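Local atomic coordinates of 2,4-dihydroxyhept-2-ene-1,7-dioic acid aldolase (PDB entry 6BDE), a protein that binds heme and, as an H-NOX family member, probably senses nitric oxide or another diatomic gas through the heme iron. Residues H102-V107 with E115-V120; A138-G143 with L162-E167; G145-T150 with A158-E163. The protein carries 1 engineered substitution. All blocks are in the same frame, centred on the assembly; numbering follows the deposited sequence.

Interaction 1: H102-V107 with E115-V120; sequences HIHVEV and ELPTFV. With HEM (protoporphyrin IX containing Fe), chain B.
His104 and Leu116 carry this contact, and its first component is apolar. Leu116 places CD2 over the centre of the imidazole face, a CH-pi contact 4.1 Å from CD2 to the His104 ring centroid and only 9° off the ring normal. The other branch, Leu116 CD1, leans on the helix backbone, 3.5 Å from His104 O. Val107, one turn further along the helix, brings CG1 to within 4.0 Å of Leu116 CD2. Pro117 approaches the same imidazole obliquely, its CD 3.9 Å from His104 CE1.

The polar component runs through one water. It accepts from His104 ND1 at 2.8 Å and donates to Pro117 O at 2.7 Å, so the imidazole N-H is fixed in the plane of its ring while the leucine covers a face; together they restrain rotation of the ring.

The third component is the heme. With CG anti to the carbonyl carbon (chi1 -82°), the His104 ring points from the helix toward the heme, and NE2 meets the iron at 2.0 Å. This is the proximal histidine of the H-NOX pocket, with Leu116 and the water-bridged Pro117 O as its second shell. At the heme's propionate edge, Glu115 N donates a nearly straight bond (172°) to heme O1A at 2.9 Å, and Pro117 packs on the other propionate.

In the fold, helix 99-110 lies on the histidine side of the heme, and 115-117 runs into strand 118-121, which pairs with strand 128-134. Phe119 N is held by Glu100 of the helix, Pro117 rests on Tyr133, and Glu115 forms a salt bridge with Arg44.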
loop_
_atom_site.group_PDB
_atom_site.type_symbol
_atom_site.label_atom_id
_atom_site.label_comp_id
_atom_site.label_asym_id
_atom_site.label_seq_id
_atom_site.Cartn_x
_atom_site.Cartn_y
_atom_site.Cartn_z
ATOM N N HIS A 102 0.114 2.893 -16.251
ATOM C CA HIS A 102 1.553 3.076 -16.404
ATOM C C HIS A 102 2.345 2.423 -15.278
ATOM O O HIS A 102 3.160 1.531 -15.529
ATOM C CB HIS A 102 1.917 4.560 -16.480
ATOM C CG HIS A 102 3.391 4.805 -16.587
ATOM N ND1 HIS A 102 4.045 5.756 -15.834
ATOM C CD2 HIS A 102 4.339 4.213 -17.351
ATOM C CE1 HIS A 102 5.332 5.743 -16.133
ATOM N NE2 HIS A 102 5.536 4.816 -17.051
ATOM N N ILE A 103 2.119 2.872 -14.040
ATOM C CA ILE A 103 2.964 2.446 -12.924
ATOM C C ILE A 103 2.902 0.933 -12.753
ATOM O O ILE A 103 3.924 0.240 -12.810
ATOM C CB ILE A 103 2.562 3.176 -11.631
ATOM C CG1 ILE A 103 2.957 4.652 -11.709
ATOM C CG2 ILE A 103 3.212 2.514 -10.426
ATOM C CD1 ILE A 103 2.361 5.501 -10.610
ATOM N N HIS A 104 1.699 0.397 -12.548
ATOM C CA HIS A 104 1.564 -1.039 -12.345
ATOM C C HIS A 104 1.744 -1.837 -13.630
ATOM O O HIS A 104 1.904 -3.061 -13.560
ATOM C CB HIS A 104 0.211 -1.352 -11.699
ATOM C CG HIS A 104 0.200 -1.158 -10.214
ATOM N ND1 HIS A 104 -0.956 -1.175 -9.466
ATOM C CD2 HIS A 104 1.211 -0.939 -9.339
ATOM C CE1 HIS A 104 -0.658 -0.976 -8.192
ATOM N NE2 HIS A 104 0.651 -0.832 -8.090
ATOM N N VAL A 105 1.734 -1.181 -14.793
ATOM C CA VAL A 105 2.170 -1.849 -16.015
ATOM C C VAL A 105 3.669 -2.111 -15.962
ATOM O O VAL A 105 4.142 -3.188 -16.346
ATOM C CB VAL A 105 1.782 -1.014 -17.251
ATOM C CG1 VAL A 105 2.434 -1.583 -18.504
ATOM C CG2 VAL A 105 0.269 -0.966 -17.409
ATOM N N GLU A 106 4.440 -1.136 -15.472
ATOM C CA GLU A 106 5.877 -1.328 -15.319
ATOM C C GLU A 106 6.183 -2.370 -14.252
ATOM O O GLU A 106 7.157 -3.123 -14.373
ATOM C CB GLU A 106 6.548 0.002 -14.974
ATOM C CG GLU A 106 6.518 1.021 -16.098
ATOM C CD GLU A 106 7.123 0.485 -17.379
ATOM O OE1 GLU A 106 8.286 0.030 -17.342
ATOM O OE2 GLU A 106 6.437 0.517 -18.422
ATOM N N VAL A 107 5.363 -2.427 -13.199
ATOM C CA VAL A 107 5.578 -3.402 -12.133
ATOM C C VAL A 107 5.427 -4.821 -12.668
ATOM O O VAL A 107 6.168 -5.730 -12.277
ATOM C CB VAL A 107 4.612 -3.133 -10.964
ATOM C CG1 VAL A 107 4.825 -4.148 -9.850
ATOM C CG2 VAL A 107 4.795 -1.716 -10.446
ATOM N N GLU A 115 0.780 -9.790 -8.379
ATOM C CA GLU A 115 -0.667 -9.816 -8.184
ATOM C C GLU A 115 -1.063 -8.430 -7.688
ATOM O O GLU A 115 -0.854 -8.092 -6.517
ATOM C CB GLU A 115 -1.070 -10.923 -7.216
ATOM C CG GLU A 115 -0.761 -12.315 -7.752
ATOM C CD GLU A 115 -1.079 -13.418 -6.764
ATOM O OE1 GLU A 115 -2.021 -13.250 -5.963
ATOM O OE2 GLU A 115 -0.384 -14.457 -6.790
ATOM N N LEU A 116 -1.625 -7.627 -8.587
ATOM C CA LEU A 116 -1.841 -6.210 -8.366
ATOM C C LEU A 116 -3.330 -5.882 -8.345
ATOM O O LEU A 116 -4.138 -6.609 -8.929
ATOM C CB LEU A 116 -1.150 -5.393 -9.465
ATOM C CG LEU A 116 0.356 -5.630 -9.594
ATOM C CD1 LEU A 116 0.860 -5.176 -10.954
ATOM C CD2 LEU A 116 1.102 -4.919 -8.476
ATOM N N PRO A 117 -3.722 -4.802 -7.679
ATOM C CA PRO A 117 -5.122 -4.378 -7.696
ATOM C C PRO A 117 -5.434 -3.646 -8.997
ATOM O O PRO A 117 -4.571 -3.439 -9.847
ATOM C CB PRO A 117 -5.212 -3.446 -6.489
ATOM C CG PRO A 117 -3.859 -2.827 -6.422
ATOM C CD PRO A 117 -2.887 -3.897 -6.868
ATOM N N THR A 118 -6.695 -3.254 -9.141
ATOM C CA THR A 118 -7.134 -2.428 -10.255
ATOM C C THR A 118 -7.608 -1.079 -9.734
ATOM O O THR A 118 -8.281 -1.002 -8.701
ATOM C CB THR A 118 -8.256 -3.104 -11.050
ATOM O OG1 THR A 118 -9.233 -3.641 -10.151
ATOM C CG2 THR A 118 -7.696 -4.228 -11.903
ATOM N N PHE A 119 -7.231 -0.018 -10.440
ATOM C CA PHE A 119 -7.705 1.330 -10.166
ATOM C C PHE A 119 -8.379 1.864 -11.420
ATOM O O PHE A 119 -7.776 1.863 -12.499
ATOM C CB PHE A 119 -6.561 2.257 -9.745
ATOM C CG PHE A 119 -6.110 2.065 -8.322
ATOM C CD1 PHE A 119 -6.771 2.696 -7.279
ATOM C CD2 PHE A 119 -5.017 1.266 -8.031
ATOM C CE1 PHE A 119 -6.354 2.526 -5.971
ATOM C CE2 PHE A 119 -4.595 1.092 -6.724
ATOM C CZ PHE A 119 -5.265 1.723 -5.693
ATOM N N VAL A 120 -9.624 2.308 -11.284
ATOM C CA VAL A 120 -10.399 2.837 -12.400
ATOM C C VAL A 120 -10.784 4.272 -12.071
ATOM O O VAL A 120 -11.484 4.520 -11.081
ATOM C CB VAL A 120 -11.646 1.987 -12.685
ATOM C CG1 VAL A 120 -12.406 2.543 -13.879
ATOM C CG2 VAL A 120 -11.252 0.540 -12.921
HETATM C CHA HEM B . 0.915 -4.164 -4.675
HETATM C CHB HEM B . 5.246 -1.849 -6.992
HETATM C CHC HEM B . 2.715 3.046 -6.870
HETATM C CHD HEM B . -1.532 0.771 -4.319
HETATM C C1A HEM B . 2.326 -3.536 -5.397
HETATM C C2A HEM B . 3.339 -4.520 -5.316
HETATM C C3A HEM B . 4.400 -3.946 -5.889
HETATM C C4A HEM B . 3.950 -2.664 -6.262
HETATM C CMA HEM B . 5.788 -4.547 -6.099
HETATM C CAA HEM B . 3.239 -5.932 -4.739
HETATM C CBA HEM B . 2.782 -6.869 -5.861
HETATM C CGA HEM B . 2.786 -8.326 -5.406
HETATM O O1A HEM B . 2.629 -9.247 -6.252
HETATM O O2A HEM B . 2.947 -8.612 -4.191
HETATM C C1B HEM B . 4.737 -0.274 -7.030
HETATM C C2B HEM B . 5.763 0.832 -7.344
HETATM C C3B HEM B . 5.044 2.062 -7.296
HETATM C C4B HEM B . 3.635 1.666 -6.966
HETATM C CMB HEM B . 7.247 0.637 -7.656
HETATM C CAB HEM B . 5.565 3.474 -7.542
HETATM C CBB HEM B . 6.155 3.783 -8.678
HETATM C C1C HEM B . 1.328 2.490 -6.035
HETATM C C2C HEM B . 0.588 3.578 -5.521
HETATM C C3C HEM B . -0.456 3.010 -4.894
HETATM C C4C HEM B . -0.276 1.626 -5.079
HETATM C CMC HEM B . 0.903 5.066 -5.651
HETATM C CAC HEM B . -1.594 3.708 -4.157
HETATM C CBC HEM B . -2.771 3.820 -4.734
HETATM C C1D HEM B . -0.936 -0.794 -4.302
HETATM C C2D HEM B . -1.770 -1.630 -3.359
HETATM C C3D HEM B . -1.184 -2.924 -3.408
HETATM C C4D HEM B . 0.004 -2.822 -4.390
HETATM C CMD HEM B . -2.987 -1.197 -2.545
HETATM C CAD HEM B . -1.647 -4.162 -2.641
HETATM C CBD HEM B . -2.105 -5.261 -3.596
HETATM C CGD HEM B . -3.621 -5.199 -3.734
HETATM O O1D HEM B . -4.246 -4.195 -3.302
HETATM O O2D HEM B . -4.238 -6.148 -4.284
HETATM N NA HEM B . 2.642 -2.280 -5.924
HETATM N NB HEM B . 3.322 0.238 -6.695
HETATM N NC HEM B . 0.882 1.196 -5.744
HETATM N ND HEM B . 0.256 -1.406 -4.951
HETATM FE FE HEM B . 1.538 -0.629 -6.307
HETATM O O HOH W 1 -3.603 -0.979 -10.474
#

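Interaction 2: A138-G143 with L162-E167; sequences AMHHFG and LEKIKE. With HEM (protoporphyrin IX containing Fe), chain B.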
loop_
_atom_site.group_PDB
_atom_site.type_symbol
_atom_site.label_atom_id
_atom_site.label_comp_id
_atom_site.label_asym_id
_atom_site.label_seq_id
_atom_site.Cartn_x
_atom_site.Cartn_y
_atom_site.Cartn_z
ATOM N N ALA A 138 -8.091 -6.707 -0.330
ATOM C CA ALA A 138 -8.661 -5.658 0.520
ATOM C C ALA A 138 -7.577 -4.847 1.225
ATOM O O ALA A 138 -7.658 -4.568 2.423
ATOM C CB ALA A 138 -9.642 -6.250 1.533
ATOM N N MET A 139 -6.547 -4.466 0.474
ATOM C CA MET A 139 -5.440 -3.671 1.003
ATOM C C MET A 139 -5.609 -2.191 0.687
ATOM O O MET A 139 -4.655 -1.510 0.299
ATOM C CB MET A 139 -4.111 -4.195 0.469
ATOM C CG MET A 139 -3.787 -5.604 0.944
ATOM S SD MET A 139 -2.236 -6.248 0.293
ATOM C CE MET A 139 -1.068 -5.064 0.958
ATOM N N HIS A 140 -6.828 -1.671 0.865
ATOM C CA HIS A 140 -7.108 -0.281 0.520
ATOM C C HIS A 140 -6.271 0.687 1.350
ATOM O O HIS A 140 -5.845 1.736 0.850
ATOM C CB HIS A 140 -8.600 0.007 0.699
ATOM C CG HIS A 140 -9.211 -0.671 1.887
ATOM N ND1 HIS A 140 -9.123 -0.158 3.163
ATOM C CD2 HIS A 140 -9.922 -1.818 1.991
ATOM C CE1 HIS A 140 -9.751 -0.960 4.003
ATOM N NE2 HIS A 140 -10.246 -1.975 3.318
ATOM N N HIS A 141 -6.029 0.361 2.621
ATOM C CA HIS A 141 -5.240 1.249 3.465
ATOM C C HIS A 141 -3.751 1.180 3.159
ATOM O O HIS A 141 -3.027 2.141 3.446
ATOM C CB HIS A 141 -5.496 0.941 4.942
ATOM C CG HIS A 141 -6.608 1.748 5.533
ATOM N ND1 HIS A 141 -7.881 1.757 5.004
ATOM C CD2 HIS A 141 -6.635 2.589 6.594
ATOM C CE1 HIS A 141 -8.647 2.562 5.719
ATOM N NE2 HIS A 141 -7.915 3.079 6.689
ATOM N N PHE A 142 -3.275 0.070 2.590
ATOM C CA PHE A 142 -1.924 0.050 2.042
ATOM C C PHE A 142 -1.795 1.052 0.903
ATOM O O PHE A 142 -0.815 1.803 0.832
ATOM C CB PHE A 142 -1.568 -1.361 1.569
ATOM C CG PHE A 142 -0.175 -1.484 1.013
ATOM C CD1 PHE A 142 0.924 -1.517 1.856
ATOM C CD2 PHE A 142 0.033 -1.577 -0.354
ATOM C CE1 PHE A 142 2.206 -1.632 1.345
ATOM C CE2 PHE A 142 1.311 -1.695 -0.870
ATOM C CZ PHE A 142 2.399 -1.722 -0.020
ATOM N N GLY A 143 -2.786 1.087 0.009
ATOM C CA GLY A 143 -2.792 2.092 -1.037
ATOM C C GLY A 143 -3.004 3.496 -0.509
ATOM O O GLY A 143 -2.450 4.454 -1.053
ATOM N N LEU A 162 -12.549 7.206 1.900
ATOM C CA LEU A 162 -12.724 5.839 1.431
ATOM C C LEU A 162 -14.157 5.395 1.682
ATOM O O LEU A 162 -14.653 5.490 2.810
ATOM C CB LEU A 162 -11.748 4.886 2.126
ATOM C CG LEU A 162 -10.356 4.714 1.508
ATOM C CD1 LEU A 162 -9.556 6.011 1.562
ATOM C CD2 LEU A 162 -9.602 3.583 2.192
ATOM N N GLU A 163 -14.818 4.914 0.631
ATOM C CA GLU A 163 -16.176 4.386 0.715
ATOM C C GLU A 163 -16.140 2.922 0.300
ATOM O O GLU A 163 -15.871 2.611 -0.865
ATOM C CB GLU A 163 -17.137 5.181 -0.170
ATOM C CG GLU A 163 -17.244 6.654 0.179
ATOM C CD GLU A 163 -18.328 7.357 -0.616
ATOM O OE1 GLU A 163 -18.932 6.710 -1.498
ATOM O OE2 GLU A 163 -18.576 8.554 -0.361
ATOM N N LYS A 164 -16.407 2.029 1.249
ATOM C CA LYS A 164 -16.411 0.597 0.971
ATOM C C LYS A 164 -17.692 0.238 0.229
ATOM O O LYS A 164 -18.778 0.230 0.818
ATOM C CB LYS A 164 -16.286 -0.201 2.266
ATOM C CG LYS A 164 -14.976 0.010 3.006
ATOM C CD LYS A 164 -14.865 -0.925 4.200
ATOM C CE LYS A 164 -13.683 -0.562 5.081
ATOM N NZ LYS A 164 -13.732 -1.268 6.390
ATOM N N ILE A 165 -17.571 -0.051 -1.068
ATOM C CA ILE A 165 -18.729 -0.505 -1.829
ATOM C C ILE A 165 -19.098 -1.926 -1.426
ATOM O O ILE A 165 -20.278 -2.249 -1.240
ATOM C CB ILE A 165 -18.459 -0.389 -3.340
ATOM C CG1 ILE A 165 -17.877 0.988 -3.674
ATOM C CG2 ILE A 165 -19.735 -0.634 -4.125
ATOM C CD1 ILE A 165 -18.737 2.148 -3.212
ATOM N N LYS A 166 -18.102 -2.795 -1.289
ATOM C CA LYS A 166 -18.271 -4.096 -0.663
ATOM C C LYS A 166 -17.732 -4.028 0.759
ATOM O O LYS A 166 -16.661 -3.462 0.999
ATOM C CB LYS A 166 -17.554 -5.192 -1.457
ATOM C CG LYS A 166 -18.059 -5.346 -2.885
ATOM C CD LYS A 166 -17.120 -6.196 -3.727
ATOM C CE LYS A 166 -17.284 -7.679 -3.429
ATOM N NZ LYS A 166 -16.175 -8.482 -4.019
ATOM N N GLU A 167 -18.485 -4.599 1.703
ATOM C CA GLU A 167 -18.161 -4.420 3.115
ATOM C C GLU A 167 -16.807 -5.019 3.475
ATOM O O GLU A 167 -16.154 -4.550 4.414
ATOM C CB GLU A 167 -19.263 -5.025 3.986
ATOM C CG GLU A 167 -19.255 -4.534 5.425
ATOM C CD GLU A 167 -19.417 -3.029 5.531
ATOM O OE1 GLU A 167 -20.216 -2.457 4.758
ATOM O OE2 GLU A 167 -18.745 -2.417 6.388
HETATM C CHA HEM B . 0.915 -4.164 -4.675
HETATM C CHB HEM B . 5.246 -1.849 -6.992
HETATM C CHC HEM B . 2.715 3.046 -6.870
HETATM C CHD HEM B . -1.532 0.771 -4.319
HETATM C C1A HEM B . 2.326 -3.536 -5.397
HETATM C C2A HEM B . 3.339 -4.520 -5.316
HETATM C C3A HEM B . 4.400 -3.946 -5.889
HETATM C C4A HEM B . 3.950 -2.664 -6.262
HETATM C CMA HEM B . 5.788 -4.547 -6.099
HETATM C CAA HEM B . 3.239 -5.932 -4.739
HETATM C CBA HEM B . 2.782 -6.869 -5.861
HETATM C CGA HEM B . 2.786 -8.326 -5.406
HETATM O O1A HEM B . 2.629 -9.247 -6.252
HETATM O O2A HEM B . 2.947 -8.612 -4.191
HETATM C C1B HEM B . 4.737 -0.274 -7.030
HETATM C C2B HEM B . 5.763 0.832 -7.344
HETATM C C3B HEM B . 5.044 2.062 -7.296
HETATM C C4B HEM B . 3.635 1.666 -6.966
HETATM C CMB HEM B . 7.247 0.637 -7.656
HETATM C CAB HEM B . 5.565 3.474 -7.542
HETATM C CBB HEM B . 6.155 3.783 -8.678
HETATM C C1C HEM B . 1.328 2.490 -6.035
HETATM C C2C HEM B . 0.588 3.578 -5.521
HETATM C C3C HEM B . -0.456 3.010 -4.894
HETATM C C4C HEM B . -0.276 1.626 -5.079
HETATM C CMC HEM B . 0.903 5.066 -5.651
HETATM C CAC HEM B . -1.594 3.708 -4.157
HETATM C CBC HEM B . -2.771 3.820 -4.734
HETATM C C1D HEM B . -0.936 -0.794 -4.302
HETATM C C2D HEM B . -1.770 -1.630 -3.359
HETATM C C3D HEM B . -1.184 -2.924 -3.408
HETATM C C4D HEM B . 0.004 -2.822 -4.390
HETATM C CMD HEM B . -2.987 -1.197 -2.545
HETATM C CAD HEM B . -1.647 -4.162 -2.641
HETATM C CBD HEM B . -2.105 -5.261 -3.596
HETATM C CGD HEM B . -3.621 -5.199 -3.734
HETATM O O1D HEM B . -4.246 -4.195 -3.302
HETATM O O2D HEM B . -4.238 -6.148 -4.284
HETATM N NA HEM B . 2.642 -2.280 -5.924
HETATM N NB HEM B . 3.322 0.238 -6.695
HETATM N NC HEM B . 0.882 1.196 -5.744
HETATM N ND HEM B . 0.256 -1.406 -4.951
HETATM FE FE HEM B . 1.538 -0.629 -6.307
#
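Leu162 pushes its CD2 methyl against two neighbouring imidazoles, and this is where the contact is tight. CD2 lies 3.9 Å from His140 ND1 and 3.8 Å from His141 ND1, meeting both rings obliquely. The two rings are themselves joined edge to edge in their planes by a hydrogen bond of 2.9 Å between His140 ND1 and His141 ND1. With CG between the backbone N and the carbonyl carbon (chi1 38°), the His140 ring is turned to bring ND1 toward that of His141.

The solvent side is looser. Lys164, extended and exposed, crosses His140 at about a right angle, with Lys164 CE 4.1 Å from His140 CE1, and carries its NZ past without a bond to the ring.

Facing inward from the same helical turn, Phe142 sets CD2 3.5 Å from heme C2D, so that the pyrrole carbon lies in the phenyl plane; on the protein side the ring meets Tyr70. With the phenyl ring cut back to an alanine, that pyrrole is likely to lose its aromatic neighbour and Tyr70 a packing partner.

The arrangement belongs to the H-NOX heme pocket: helix 140-153 starts against the face of the heme away from His104, its back lying on strand 158-164.

Interaction 3: G145-T150 with A158-E163; sequences GLMNKT and AEIILE. With HEM (protoporphyrin IX containing Fe), chain B.
Met147 faces strand 158-163 from a helix whose closest backbone approach is at Asn148 and Ala158, their CA atoms 7.4 Å apart, and Asn148 reaches the strand with its amide end. Ile160 extends from the strand toward the helix. Its CG1 stands anti to the carbonyl carbon and the chain runs on extended (chi2 -177°), so CD1 is the atom that arrives, 3.7 Å from Met147 CB. The same methyl passes Asn148 obliquely, 3.9 Å from OD1. That oxygen has its polar partner in a water that donates to Asn148 OD1 at 2.7 Å and to Ala158 O at 3.0 Å, bridging helix and strand; Asn148 ND2 is taken by Glu72 of helix 63-81.

This is alpha/beta packing within the H-NOX fold: helix 140-153 lies between the heme and the part of the sheet formed by strands 158-164 and 171-178, where Phe174 touches both Met147 and Ile160.

On the heme side, Met147 is fully extended and ends with CE 3.4 Å from vinyl carbon CBC, while Leu146 lays CD1 over the macrocycle, 3.4 Å from C4C. Thr150 turns its hydroxyl back along the helix, OG1 donating to Leu146 O at 2.7 Å from 34° out of the carbonyl plane. Thr150 N reaches that oxygen from the opposite face, so two bonds grip it, and the threonine hydroxyl is satisfied within the helix beside the heme methyl CMC.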
loop_
_atom_site.group_PDB
_atom_site.type_symbol
_atom_site.label_atom_id
_atom_site.label_comp_id
_atom_site.label_asym_id
_atom_site.label_seq_id
_atom_site.Cartn_x
_atom_site.Cartn_y
_atom_site.Cartn_z
ATOM N N GLY A 145 -1.886 4.668 2.331
ATOM C CA GLY A 145 -0.597 5.127 2.821
ATOM C C GLY A 145 0.339 5.533 1.699
ATOM O O GLY A 145 1.101 6.494 1.833
ATOM N N LEU A 146 0.294 4.809 0.579
ATOM C CA LEU A 146 1.087 5.200 -0.582
ATOM C C LEU A 146 0.579 6.508 -1.177
ATOM O O LEU A 146 1.371 7.329 -1.654
ATOM C CB LEU A 146 1.067 4.086 -1.631
ATOM C CG LEU A 146 1.864 2.822 -1.296
ATOM C CD1 LEU A 146 1.440 1.666 -2.185
ATOM C CD2 LEU A 146 3.355 3.079 -1.432
ATOM N N MET A 147 -0.742 6.716 -1.159
ATOM C CA MET A 147 -1.298 7.974 -1.646
ATOM C C MET A 147 -0.902 9.137 -0.745
ATOM O O MET A 147 -0.591 10.230 -1.235
ATOM C CB MET A 147 -2.819 7.876 -1.746
ATOM C CG MET A 147 -3.336 6.960 -2.843
ATOM S SD MET A 147 -5.138 6.964 -2.869
ATOM C CE MET A 147 -5.485 5.760 -4.147
ATOM N N ASN A 148 -0.920 8.924 0.575
ATOM C CA ASN A 148 -0.506 9.968 1.509
ATOM C C ASN A 148 0.905 10.452 1.202
ATOM O O ASN A 148 1.167 11.659 1.151
ATOM C CB ASN A 148 -0.583 9.450 2.947
ATOM C CG ASN A 148 -2.005 9.353 3.463
ATOM O OD1 ASN A 148 -2.942 9.852 2.840
ATOM N ND2 ASN A 148 -2.172 8.710 4.613
ATOM N N LYS A 149 1.831 9.514 0.993
ATOM C CA LYS A 149 3.218 9.871 0.729
ATOM C C LYS A 149 3.438 10.366 -0.692
ATOM O O LYS A 149 4.436 11.051 -0.946
ATOM C CB LYS A 149 4.128 8.675 1.012
ATOM C CG LYS A 149 4.266 8.352 2.490
ATOM C CD LYS A 149 4.904 9.510 3.240
ATOM C CE LYS A 149 4.977 9.232 4.731
ATOM N NZ LYS A 149 5.698 10.313 5.459
ATOM N N THR A 150 2.539 10.037 -1.622
ATOM C CA THR A 150 2.613 10.616 -2.959
ATOM C C THR A 150 2.409 12.124 -2.901
ATOM O O THR A 150 3.147 12.891 -3.531
ATOM C CB THR A 150 1.572 9.967 -3.873
ATOM O OG1 THR A 150 1.867 8.572 -4.020
ATOM C CG2 THR A 150 1.575 10.630 -5.246
ATOM N N ALA A 158 -3.645 15.997 0.865
ATOM C CA ALA A 158 -4.968 15.759 0.312
ATOM C C ALA A 158 -5.878 15.139 1.359
ATOM O O ALA A 158 -5.433 14.383 2.227
ATOM C CB ALA A 158 -4.905 14.847 -0.918
ATOM N N GLU A 159 -7.161 15.477 1.265
ATOM C CA GLU A 159 -8.205 14.754 1.975
ATOM C C GLU A 159 -8.633 13.566 1.123
ATOM O O GLU A 159 -9.067 13.743 -0.021
ATOM C CB GLU A 159 -9.394 15.669 2.259
ATOM C CG GLU A 159 -10.659 14.932 2.667
ATOM C CD GLU A 159 -11.898 15.800 2.560
ATOM O OE1 GLU A 159 -12.254 16.190 1.428
ATOM O OE2 GLU A 159 -12.512 16.092 3.607
ATOM N N ILE A 160 -8.500 12.361 1.666
ATOM C CA ILE A 160 -8.814 11.134 0.942
ATOM C C ILE A 160 -9.890 10.389 1.718
ATOM O O ILE A 160 -9.653 9.941 2.847
ATOM C CB ILE A 160 -7.569 10.257 0.736
ATOM C CG1 ILE A 160 -6.460 11.065 0.059
ATOM C CG2 ILE A 160 -7.919 9.033 -0.096
ATOM C CD1 ILE A 160 -5.219 10.258 -0.257
ATOM N N ILE A 161 -11.067 10.258 1.113
ATOM C CA ILE A 161 -12.213 9.600 1.727
ATOM C C ILE A 161 -12.386 8.236 1.076
ATOM O O ILE A 161 -12.368 8.121 -0.156
ATOM C CB ILE A 161 -13.489 10.448 1.583
ATOM C CG1 ILE A 161 -13.289 11.820 2.230
ATOM C CG2 ILE A 161 -14.684 9.730 2.194
ATOM C CD1 ILE A 161 -14.387 12.811 1.914
ATOM N N LEU A 162 -12.549 7.206 1.900
ATOM C CA LEU A 162 -12.724 5.839 1.431
ATOM C C LEU A 162 -14.157 5.395 1.682
ATOM O O LEU A 162 -14.653 5.490 2.810
ATOM C CB LEU A 162 -11.748 4.886 2.126
ATOM C CG LEU A 162 -10.356 4.714 1.508
ATOM C CD1 LEU A 162 -9.556 6.011 1.562
ATOM C CD2 LEU A 162 -9.602 3.583 2.192
ATOM N N GLU A 163 -14.818 4.914 0.631
ATOM C CA GLU A 163 -16.176 4.386 0.715
ATOM C C GLU A 163 -16.140 2.922 0.300
ATOM O O GLU A 163 -15.871 2.611 -0.865
ATOM C CB GLU A 163 -17.137 5.181 -0.170
ATOM C CG GLU A 163 -17.244 6.654 0.179
ATOM C CD GLU A 163 -18.328 7.357 -0.616
ATOM O OE1 GLU A 163 -18.932 6.710 -1.498
ATOM O OE2 GLU A 163 -18.576 8.554 -0.361
HETATM C CHA HEM B . 0.915 -4.164 -4.675
HETATM C CHB HEM B . 5.246 -1.849 -6.992
HETATM C CHC HEM B . 2.715 3.046 -6.870
HETATM C CHD HEM B . -1.532 0.771 -4.319
HETATM C C1A HEM B . 2.326 -3.536 -5.397
HETATM C C2A HEM B . 3.339 -4.520 -5.316
HETATM C C3A HEM B . 4.400 -3.946 -5.889
HETATM C C4A HEM B . 3.950 -2.664 -6.262
HETATM C CMA HEM B . 5.788 -4.547 -6.099
HETATM C CAA HEM B . 3.239 -5.932 -4.739
HETATM C CBA HEM B . 2.782 -6.869 -5.861
HETATM C CGA HEM B . 2.786 -8.326 -5.406
HETATM O O1A HEM B . 2.629 -9.247 -6.252
HETATM O O2A HEM B . 2.947 -8.612 -4.191
HETATM C C1B HEM B . 4.737 -0.274 -7.030
HETATM C C2B HEM B . 5.763 0.832 -7.344
HETATM C C3B HEM B . 5.044 2.062 -7.296
HETATM C C4B HEM B . 3.635 1.666 -6.966
HETATM C CMB HEM B . 7.247 0.637 -7.656
HETATM C CAB HEM B . 5.565 3.474 -7.542
HETATM C CBB HEM B . 6.155 3.783 -8.678
HETATM C C1C HEM B . 1.328 2.490 -6.035
HETATM C C2C HEM B . 0.588 3.578 -5.521
HETATM C C3C HEM B . -0.456 3.010 -4.894
HETATM C C4C HEM B . -0.276 1.626 -5.079
HETATM C CMC HEM B . 0.903 5.066 -5.651
HETATM C CAC HEM B . -1.594 3.708 -4.157
HETATM C CBC HEM B . -2.771 3.820 -4.734
HETATM C C1D HEM B . -0.936 -0.794 -4.302
HETATM C C2D HEM B . -1.770 -1.630 -3.359
HETATM C C3D HEM B . -1.184 -2.924 -3.408
HETATM C C4D HEM B . 0.004 -2.822 -4.390
HETATM C CMD HEM B . -2.987 -1.197 -2.545
HETATM C CAD HEM B . -1.647 -4.162 -2.641
HETATM C CBD HEM B . -2.105 -5.261 -3.596
HETATM C CGD HEM B . -3.621 -5.199 -3.734
HETATM O O1D HEM B . -4.246 -4.195 -3.302
HETATM O O2D HEM B . -4.238 -6.148 -4.284
HETATM N NA HEM B . 2.642 -2.280 -5.924
HETATM N NB HEM B . 3.322 0.238 -6.695
HETATM N NC HEM B . 0.882 1.196 -5.744
HETATM N ND HEM B . 0.256 -1.406 -4.951
HETATM FE FE HEM B . 1.538 -0.629 -6.307
HETATM O O HOH W 2 -3.256 12.298 1.869
#

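Interaction 1 is the buried one, placed on the histidine side of the heme; interactions 2 and 3 are partly buried and lie on the opposite side of the heme. The latter two join the same elements, helix 140-153 and strand 158-164, and share Leu162 and Glu163, though Leu162 makes its contact in interaction 2. Their chemistry shifts with place: a CH-pi contact and a water bridge around the iron-binding imidazole in the first, imidazoles against an aliphatic branch and an exposed lysine in the second, a methyl and a water bridge in the third. Interactions 1 and 3 meet directly, Phe119 CE1 lying 3.8 Å from Met147 CE; 1 and 2 do not touch, but both border the heme.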